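PDB 3MVK: protein FucU from Bifidobacterium longum subsp. infantis, which probably interconverts the alpha and beta anomers of L-fucose and the pyranose and furanose forms of beta-D-ribose. Local coordinates for residues V27-N32 and Y123-S128. Numbering follows the deposited sequence.
Sequences VIADGN and YCVIAS
Cys124 starts the pairing of two parallel strands by accepting, at its carbonyl O, the N-H of Val27 (N to O 2.9 Å). Val125 has both amide and carbonyl turned from strand 25-29, its backbone bonding to Ile43 in the strand beyond, yet its CA lies 3.6 Å from Val27 O in a CA-H...O contact. With CG1 anti to the backbone N, Val125 brings that methyl against Ala29 CB at 3.9 Å, while CG2 sits more loosely near Val27 CB. Ile126 grips strand 25-29 twice: its N meets Val27 O at 2.8 Å in an almost straight bond (175° at the hydrogen), and its O accepts the N-H of Ala29. Its side chain leaves by the same face as that of Ile28, and both rest on Ile59 of helix 52-60. At Ser128, chi1 of 80° sets OG between the backbone N and carbonyl carbon, near enough to donate to Ala29 O at 2.7 Å, tilted 24° from the carbonyl plane. Ser128 N reaches that same oxygen within the plane at 3.0 Å, and OG also accepts the N-H of Glu130, tying Ser128 to the residues that follow. An alanine here would probably leave Ala29 O with one protein donor fewer and the Glu130 amide without its hydroxyl acceptor. Past this pairing, a water lies between Ser128 O and Asp30 O, near enough to bond to both, while Asp30 OD2 accepts the Ala135 amide and OD1 bonds a glycerol probably left from crystallisation. The whole is a parallel ladder of neighbouring interior strands in the mixed sheet of the RbsD/FucU fold, packed against helices.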
loop_
_atom_site.group_PDB
_atom_site.type_symbol
_atom_site.label_atom_id
_atom_site.label_comp_id
_atom_site.label_asym_id
_atom_site.label_seq_id
_atom_site.Cartn_x
_atom_site.Cartn_y
_atom_site.Cartn_z
ATOM N N VAL G 27 18.976 -2.334 18.454
ATOM C CA VAL G 27 18.895 -3.275 19.552
ATOM C C VAL G 27 19.240 -4.665 19.031
ATOM O O VAL G 27 18.652 -5.126 18.047
ATOM C CB VAL G 27 17.467 -3.345 20.120
ATOM C CG1 VAL G 27 17.381 -4.366 21.266
ATOM C CG2 VAL G 27 16.992 -1.977 20.619
ATOM N N ILE G 28 20.194 -5.328 19.679
ATOM C CA ILE G 28 20.368 -6.771 19.466
ATOM C C ILE G 28 19.477 -7.430 20.499
ATOM O O ILE G 28 19.751 -7.340 21.705
ATOM C CB ILE G 28 21.848 -7.212 19.652
ATOM C CG1 ILE G 28 22.753 -6.413 18.707
ATOM C CG2 ILE G 28 21.977 -8.743 19.438
ATOM C CD1 ILE G 28 24.221 -6.659 18.899
ATOM N N ALA G 29 18.404 -8.056 20.032
ATOM C CA ALA G 29 17.370 -8.613 20.910
ATOM C C ALA G 29 17.675 -10.083 21.116
ATOM O O ALA G 29 17.899 -10.814 20.150
ATOM C CB ALA G 29 15.982 -8.426 20.267
ATOM N N ASP G 30 17.677 -10.524 22.374
ATOM C CA ASP G 30 17.824 -11.955 22.640
ATOM C C ASP G 30 16.553 -12.734 22.242
ATOM O O ASP G 30 15.539 -12.142 21.844
ATOM C CB ASP G 30 18.306 -12.211 24.102
ATOM C CG ASP G 30 17.253 -11.881 25.179
ATOM O OD1 ASP G 30 16.018 -11.939 24.928
ATOM O OD2 ASP G 30 17.690 -11.612 26.328
ATOM N N GLY G 31 16.630 -14.060 22.293
ATOM C CA GLY G 31 15.560 -14.931 21.819
ATOM C C GLY G 31 14.249 -14.750 22.569
ATOM O O GLY G 31 13.166 -15.010 22.024
ATOM N N ASN G 32 14.345 -14.292 23.811
ATOM C CA ASN G 32 13.157 -14.093 24.622
ATOM C C ASN G 32 12.535 -12.710 24.497
ATOM O O ASN G 32 11.478 -12.457 25.029
ATOM C CB ASN G 32 13.478 -14.366 26.087
ATOM C CG ASN G 32 13.421 -15.836 26.413
ATOM O OD1 ASN G 32 14.448 -16.480 26.617
ATOM N ND2 ASN G 32 12.225 -16.383 26.425
ATOM N N TYR G 123 16.161 2.605 15.904
ATOM C CA TYR G 123 15.948 2.628 14.453
ATOM C C TYR G 123 15.702 1.210 13.930
ATOM O O TYR G 123 14.911 1.006 13.010
ATOM C CB TYR G 123 17.154 3.257 13.762
ATOM C CG TYR G 123 16.960 3.428 12.273
ATOM C CD1 TYR G 123 16.051 4.363 11.774
ATOM C CD2 TYR G 123 17.670 2.638 11.370
ATOM C CE1 TYR G 123 15.872 4.515 10.394
ATOM C CE2 TYR G 123 17.509 2.783 9.977
ATOM C CZ TYR G 123 16.600 3.721 9.512
ATOM O OH TYR G 123 16.393 3.887 8.163
ATOM N N CYS G 124 16.390 0.232 14.527
ATOM C CA CYS G 124 16.311 -1.134 14.068
ATOM C C CYS G 124 16.416 -2.078 15.269
ATOM O O CYS G 124 17.206 -1.837 16.171
ATOM C CB CYS G 124 17.471 -1.389 13.117
ATOM S SG CYS G 124 17.731 -3.114 12.605
ATOM N N VAL G 125 15.605 -3.131 15.263
ATOM C CA VAL G 125 15.700 -4.212 16.275
ATOM C C VAL G 125 16.079 -5.472 15.504
ATOM O O VAL G 125 15.421 -5.849 14.532
ATOM C CB VAL G 125 14.349 -4.423 17.008
ATOM C CG1 VAL G 125 14.443 -5.582 18.011
ATOM C CG2 VAL G 125 13.919 -3.142 17.712
ATOM N N ILE G 126 17.176 -6.089 15.910
ATOM C CA ILE G 126 17.643 -7.335 15.310
ATOM C C ILE G 126 17.196 -8.480 16.203
ATOM O O ILE G 126 17.643 -8.575 17.344
ATOM C CB ILE G 126 19.167 -7.335 15.224
ATOM C CG1 ILE G 126 19.646 -6.190 14.328
ATOM C CG2 ILE G 126 19.698 -8.688 14.710
ATOM C CD1 ILE G 126 21.147 -5.915 14.489
ATOM N N ALA G 127 16.334 -9.349 15.673
ATOM C CA ALA G 127 15.754 -10.438 16.482
ATOM C C ALA G 127 16.676 -11.651 16.404
ATOM O O ALA G 127 16.594 -12.435 15.448
ATOM C CB ALA G 127 14.356 -10.786 15.980
ATOM N N SER G 128 17.568 -11.787 17.382
ATOM C CA SER G 128 18.485 -12.943 17.384
ATOM C C SER G 128 17.792 -14.166 17.927
ATOM O O SER G 128 16.634 -14.121 18.363
ATOM C CB SER G 128 19.748 -12.691 18.228
ATOM O OG SER G 128 19.506 -12.872 19.619
HETATM O O HOH W 1 14.817 -11.999 19.239
#